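Local coordinates for protein dehydrogenase (Sinorhizobium meliloti, PDB 3UOE) that probably acts as an oxidoreductase of the LDH2/MDH2 (malate/L-lactate dehydrogenase) family, its own substrate not being established, at residues 48-51 and 52-56; 113-116 and 117-120; 202-205 and 206-210. One frame throughout, in Å; residues are numbered along the deposited sequence.

Contact 1: 48-51 and 52-56; sequences SARL and QANLL
Asn54 OD1 is gripped by two arginines: Arg50 NE, one helical turn back, donates to it over 3.1 Å, and Arg32 NH1 of helix 28-41 supplies a second hydrogen bond. The bond from Arg50 is moderately bent, 142° at the hydrogen. OD1 lies at the guanidinium edge, near its plane, while the amide stands almost perpendicular to that plane at 89°. Arg50 reaches it because a bend about the CB-CG bond (chi2 53°) brings the chain round to Asn54, one turn further on; Arg50 CD then passes 3.6 Å from Asn54 OD1. With an alanine in place of Asn54, both arginines would probably lose their shared acceptor, and the Arg50 guanidinium is likely to be freer to swing. Beneath this pair run the i to i+4 backbone bonds of an alpha-helix, among them Asn54 N to Arg50 O at 2.8 Å. On another flank Leu51 and Leu55 lie alongside each other, pointing the same way, with Leu51 CD1 3.9 Å from Leu55 CD2. One hydrogen bond, from Arg32 to Asn54, ties helix 46-61 to helix 28-41, and Ala49 and Ala53 pack on the same neighbour; Leu51 and Leu55 face helices 109-127 and 144-152, both touching Tyr145.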
# COMPACT_ATOMS: atom_id res chain seq x y z
N SER A 48 -8.83 -26.70 -11.84
CA SER A 48 -9.32 -25.72 -10.87
C SER A 48 -9.31 -26.27 -9.44
O SER A 48 -9.00 -25.54 -8.49
CB SER A 48 -10.71 -25.23 -11.25
OG SER A 48 -10.65 -24.46 -12.44
N ALA A 49 -9.65 -27.55 -9.29
CA ALA A 49 -9.64 -28.17 -7.96
C ALA A 49 -8.22 -28.14 -7.39
O ALA A 49 -8.01 -27.83 -6.22
CB ALA A 49 -10.17 -29.61 -8.02
N ARG A 50 -7.25 -28.46 -8.23
CA ARG A 50 -5.85 -28.50 -7.85
C ARG A 50 -5.38 -27.12 -7.41
O ARG A 50 -4.66 -26.98 -6.43
CB ARG A 50 -5.01 -29.01 -9.03
CG ARG A 50 -3.52 -29.03 -8.81
CD ARG A 50 -3.16 -29.79 -7.53
NE ARG A 50 -1.72 -29.85 -7.34
CZ ARG A 50 -0.95 -30.85 -7.76
NH1 ARG A 50 -1.48 -31.90 -8.38
NH2 ARG A 50 0.36 -30.81 -7.54
N LEU A 51 -5.83 -26.10 -8.14
CA LEU A 51 -5.42 -24.72 -7.88
C LEU A 51 -6.00 -24.21 -6.56
O LEU A 51 -5.28 -23.68 -5.72
CB LEU A 51 -5.84 -23.80 -9.04
CG LEU A 51 -5.66 -22.30 -8.80
CD1 LEU A 51 -4.18 -21.92 -8.60
CD2 LEU A 51 -6.28 -21.51 -9.93
N GLN A 52 -7.31 -24.36 -6.38
CA GLN A 52 -7.92 -24.02 -5.10
C GLN A 52 -7.25 -24.76 -3.94
O GLN A 52 -7.09 -24.19 -2.86
CB GLN A 52 -9.43 -24.32 -5.09
CG GLN A 52 -10.08 -24.03 -3.73
CD GLN A 52 -10.09 -22.54 -3.37
OE1 GLN A 52 -10.90 -21.77 -3.90
NE2 GLN A 52 -9.19 -22.14 -2.47
N ALA A 53 -6.88 -26.01 -4.16
CA ALA A 53 -6.21 -26.78 -3.11
C ALA A 53 -4.79 -26.26 -2.86
O ALA A 53 -4.36 -26.16 -1.71
CB ALA A 53 -6.20 -28.26 -3.47
N ASN A 54 -4.08 -25.92 -3.93
CA ASN A 54 -2.72 -25.38 -3.81
C ASN A 54 -2.69 -24.09 -3.01
O ASN A 54 -1.79 -23.87 -2.21
CB ASN A 54 -2.09 -25.16 -5.19
CG ASN A 54 -1.66 -26.45 -5.87
OD1 ASN A 54 -1.62 -27.52 -5.25
ND2 ASN A 54 -1.34 -26.37 -7.16
N LEU A 55 -3.68 -23.23 -3.23
CA LEU A 55 -3.80 -22.01 -2.44
C LEU A 55 -3.78 -22.26 -0.93
O LEU A 55 -3.09 -21.57 -0.18
CB LEU A 55 -5.07 -21.23 -2.81
CG LEU A 55 -4.82 -20.00 -3.68
CD1 LEU A 55 -3.95 -18.98 -2.93
CD2 LEU A 55 -4.20 -20.40 -5.02
N LEU A 56 -4.56 -23.24 -0.49
CA LEU A 56 -4.72 -23.54 0.92
C LEU A 56 -3.50 -24.28 1.46
O LEU A 56 -3.03 -24.01 2.56
CB LEU A 56 -6.00 -24.34 1.15
CG LEU A 56 -7.30 -23.69 0.65
CD1 LEU A 56 -8.53 -24.48 1.09
CD2 LEU A 56 -7.43 -22.22 1.11

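Contact 2: 113-116 and 117-120; sequences MMDA and MRVT
With CG of Asp115 trans to the main-chain nitrogen (chi1 -161°) and the Arg118 chain bent about CG-CD (chi3 73°), the two side chains run alongside each other, one helical turn apart. They form a salt bridge that is long throughout. Asp115 OD1 sits at the guanidinium edge, 3.4 Å from Arg118 NH2 and 3.5 Å from Arg118 NE, and OD2 also accepts from NH2. All three hydrogen bonds are weak, and the two planes are inclined by 62°, so the groups do not meet as a flat, two-pronged pair. Val119 adds an apolar neighbour: its CG2 lies 3.6 Å above the plane of the Arg118 guanidinium, displaced toward the rim. Arg118 NH1 also comes close to Arg122 NH1, a like charge that the carboxylate of Asp115 may partly offset.

Ala116 O takes two donors from one residue. Thr120 N reaches it over 2.9 Å in the regular helical bond, and Thr120 OG1 over 3.0 Å from the other face of the carbonyl plane. The hydroxyl thus gives its proton to the backbone of the preceding turn. On another side of the helix, the selenomethionines Met114 and Met117 run alongside each other, Met114 SE lying 3.9 Å from Met117 CE; a bend at chi2 places the selenium of Met114, and the last bend of the Met117 chain sets its CE.

The segment belongs to helix 109-127, the connecting helix of the beta-alpha-beta unit formed with strands 99-105 and 129-137. Met113, Met117 and Thr120 rest on strand 285-291, while Ala116 and Thr120 meet Ala132 of strand 129-137. Val119 and Thr120 touch Trp94 of strand 91-96, and the three selenomethionines reach Tyr146 of helix 144-152.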
# COMPACT_ATOMS: atom_id res chain seq x y z
N MSE A 113 -9.12 -15.25 -10.13
CA MSE A 113 -7.91 -14.43 -10.07
C MSE A 113 -6.87 -14.86 -11.12
O MSE A 113 -6.36 -14.02 -11.87
CB MSE A 113 -7.29 -14.49 -8.66
CG MSE A 113 -6.01 -13.70 -8.50
SE MSE A 113 -6.22 -11.78 -8.89
CE MSE A 113 -7.00 -11.21 -7.17
N MSE A 114 -6.56 -16.15 -11.18
CA MSE A 114 -5.52 -16.63 -12.10
C MSE A 114 -5.94 -16.46 -13.57
O MSE A 114 -5.10 -16.26 -14.44
CB MSE A 114 -5.11 -18.08 -11.80
CG MSE A 114 -4.34 -18.24 -10.49
SE MSE A 114 -2.73 -17.11 -10.38
CE MSE A 114 -1.71 -17.87 -11.86
N ASP A 115 -7.23 -16.53 -13.83
CA ASP A 115 -7.69 -16.34 -15.20
C ASP A 115 -7.57 -14.86 -15.59
O ASP A 115 -7.15 -14.53 -16.70
CB ASP A 115 -9.13 -16.84 -15.38
CG ASP A 115 -9.47 -17.09 -16.83
OD1 ASP A 115 -9.06 -18.14 -17.37
OD2 ASP A 115 -10.12 -16.21 -17.44
N ALA A 116 -7.94 -13.99 -14.65
CA ALA A 116 -7.80 -12.55 -14.81
C ALA A 116 -6.34 -12.18 -15.07
O ALA A 116 -6.05 -11.30 -15.88
CB ALA A 116 -8.31 -11.83 -13.57
N MSE A 117 -5.44 -12.86 -14.38
CA MSE A 117 -4.02 -12.61 -14.56
C MSE A 117 -3.57 -13.01 -15.97
O MSE A 117 -2.82 -12.28 -16.62
CB MSE A 117 -3.18 -13.35 -13.51
CG MSE A 117 -1.70 -13.04 -13.63
SE MSE A 117 -0.55 -13.77 -12.21
CE MSE A 117 -1.66 -13.33 -10.65
N ARG A 118 -4.04 -14.17 -16.44
CA ARG A 118 -3.68 -14.63 -17.77
C ARG A 118 -4.14 -13.63 -18.83
O ARG A 118 -3.39 -13.28 -19.75
CB ARG A 118 -4.30 -15.99 -18.05
CG ARG A 118 -4.30 -16.39 -19.53
CD ARG A 118 -5.10 -17.68 -19.78
NE ARG A 118 -6.55 -17.48 -19.67
CZ ARG A 118 -7.32 -17.02 -20.65
NH1 ARG A 118 -6.77 -16.69 -21.81
NH2 ARG A 118 -8.62 -16.87 -20.46
N VAL A 119 -5.37 -13.16 -18.68
CA VAL A 119 -5.96 -12.22 -19.63
C VAL A 119 -5.28 -10.85 -19.58
O VAL A 119 -4.97 -10.25 -20.60
CB VAL A 119 -7.48 -12.08 -19.39
CG1 VAL A 119 -8.05 -10.91 -20.21
CG2 VAL A 119 -8.20 -13.40 -19.69
N THR A 120 -5.04 -10.33 -18.38
CA THR A 120 -4.44 -9.02 -18.28
C THR A 120 -2.98 -9.04 -18.74
O THR A 120 -2.52 -8.08 -19.35
CB THR A 120 -4.54 -8.41 -16.86
OG1 THR A 120 -3.90 -9.28 -15.92
CG2 THR A 120 -6.00 -8.24 -16.48

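Contact 3: 202-205 and 206-210; sequences VSMG and KINNH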
# COMPACT_ATOMS: atom_id res chain seq x y z
N VAL A 202 -4.12 -8.35 13.21
CA VAL A 202 -4.18 -9.80 13.13
C VAL A 202 -5.33 -10.20 12.22
O VAL A 202 -6.23 -9.39 11.95
CB VAL A 202 -4.37 -10.43 14.54
CG1 VAL A 202 -5.78 -10.21 15.05
CG2 VAL A 202 -4.05 -11.90 14.49
N SER A 203 -5.29 -11.43 11.72
CA SER A 203 -6.37 -11.99 10.92
C SER A 203 -7.54 -12.47 11.80
O SER A 203 -7.34 -12.89 12.93
CB SER A 203 -5.85 -13.16 10.09
OG SER A 203 -6.88 -13.70 9.27
N MSE A 204 -8.76 -12.41 11.27
CA MSE A 204 -9.89 -12.98 12.00
C MSE A 204 -9.76 -14.50 11.95
O MSE A 204 -10.12 -15.20 12.91
CB MSE A 204 -11.22 -12.55 11.38
CG MSE A 204 -12.45 -13.00 12.15
SE MSE A 204 -12.40 -12.55 14.07
CE MSE A 204 -13.11 -10.72 14.06
N GLY A 205 -9.22 -15.00 10.84
CA GLY A 205 -8.91 -16.41 10.71
C GLY A 205 -8.08 -16.90 11.89
O GLY A 205 -8.37 -17.96 12.44
N LYS A 206 -7.07 -16.13 12.28
CA LYS A 206 -6.22 -16.49 13.41
C LYS A 206 -6.99 -16.42 14.72
O LYS A 206 -6.75 -17.22 15.63
CB LYS A 206 -4.98 -15.61 13.48
CG LYS A 206 -4.02 -16.01 14.58
CD LYS A 206 -2.96 -14.96 14.79
CE LYS A 206 -1.94 -14.99 13.68
NZ LYS A 206 -0.99 -16.12 13.85
N ILE A 207 -7.89 -15.46 14.84
CA ILE A 207 -8.68 -15.36 16.05
C ILE A 207 -9.62 -16.55 16.16
O ILE A 207 -9.81 -17.09 17.25
CB ILE A 207 -9.45 -14.02 16.14
CG1 ILE A 207 -8.50 -12.89 16.55
CG2 ILE A 207 -10.59 -14.11 17.15
CD1 ILE A 207 -9.16 -11.52 16.54
N ASN A 208 -10.19 -16.96 15.04
CA ASN A 208 -11.09 -18.12 15.00
C ASN A 208 -10.35 -19.36 15.48
O ASN A 208 -10.89 -20.15 16.26
CB ASN A 208 -11.64 -18.34 13.60
CG ASN A 208 -12.56 -17.22 13.15
OD1 ASN A 208 -13.03 -16.42 13.96
ND2 ASN A 208 -12.81 -17.15 11.86
N ASN A 209 -9.12 -19.52 15.00
CA ASN A 209 -8.26 -20.61 15.44
C ASN A 209 -8.05 -20.59 16.95
O ASN A 209 -8.03 -21.64 17.60
CB ASN A 209 -6.92 -20.58 14.70
CG ASN A 209 -5.94 -21.61 15.22
OD1 ASN A 209 -5.27 -21.39 16.23
ND2 ASN A 209 -5.85 -22.75 14.53
N HIS A 210 -7.89 -19.40 17.53
CA HIS A 210 -7.84 -19.30 18.98
C HIS A 210 -9.16 -19.71 19.63
O HIS A 210 -9.18 -20.53 20.56
CB HIS A 210 -7.44 -17.90 19.43
CG HIS A 210 -5.97 -17.62 19.33
ND1 HIS A 210 -5.19 -17.32 20.42
CD2 HIS A 210 -5.14 -17.61 18.26
CE1 HIS A 210 -3.95 -17.12 20.03
NE2 HIS A 210 -3.89 -17.30 18.72
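The backbone passes from extended at Val202 and Ser203 into helix at Met204, and Ser203 O opens the bonding, accepting from Ile207 N at 3.2 Å and more weakly from Lys206 N. Ser203 occupies the N-cap: its OG receives a weak, bent bond from Gly205 N at 3.1 Å, 126° at the hydrogen. Val202, just ahead of the cap, spreads its two methyls over the first turn. Val202 CG2 lies against the aliphatic part of Lys206, 3.3 Å from Lys206 CD, the chains crossing at about a right angle, while Val202 CG1 meets Ile207 CD1 at 3.9 Å. Ile207 is also touched by selenomethionine Met204, whose SE lies 3.9 Å from both Ile207 CB and CG2. A bend at chi2 (52°) turns Met204 SE to this side; Met204 CG lies 3.9 Å from Asn208 OD1, which is hydrogen-bonded to Gln237 NE2 of helix 233-237. Gly205 O accepts from Asn209 N and also from Gln70 NE2, so the first turn is fastened to a separate part of the chain. Ile241 of strand 240-241 adjoins Val202, Met204 and Ile207, placing an apolar patch under the helix start. The whole is a serine N-cap followed by an alpha-helical first turn, in which Val202, before the cap, and Ile207, five places later, form a hydrophobic staple, with the aliphatic chain of Lys206 as an added contact.

In the fold
All three contacts are local, following one another along the chain: contacts 1 and 2 lie within single helices, contact 3 at the start of one. Contacts 1 and 2 are direct neighbours, with centres 15 Å apart: Leu51 CD2 of contact 1 packs 3.8 Å from CG of selenomethionine Met114 in contact 2, joining helix 46-61 to helix 109-127. Helix 144-152 is shared between them, contact 1 meeting its Tyr145 and Tyr146 and contact 2 its Tyr146. Contact 3 stands apart, its centre 22 Å from that of contact 1, with nearest atoms about 11 Å apart. Contacts 2 and 3 lie on opposite sides of the chain's centre, 29 Å between their centres and about 17 Å between nearest atoms.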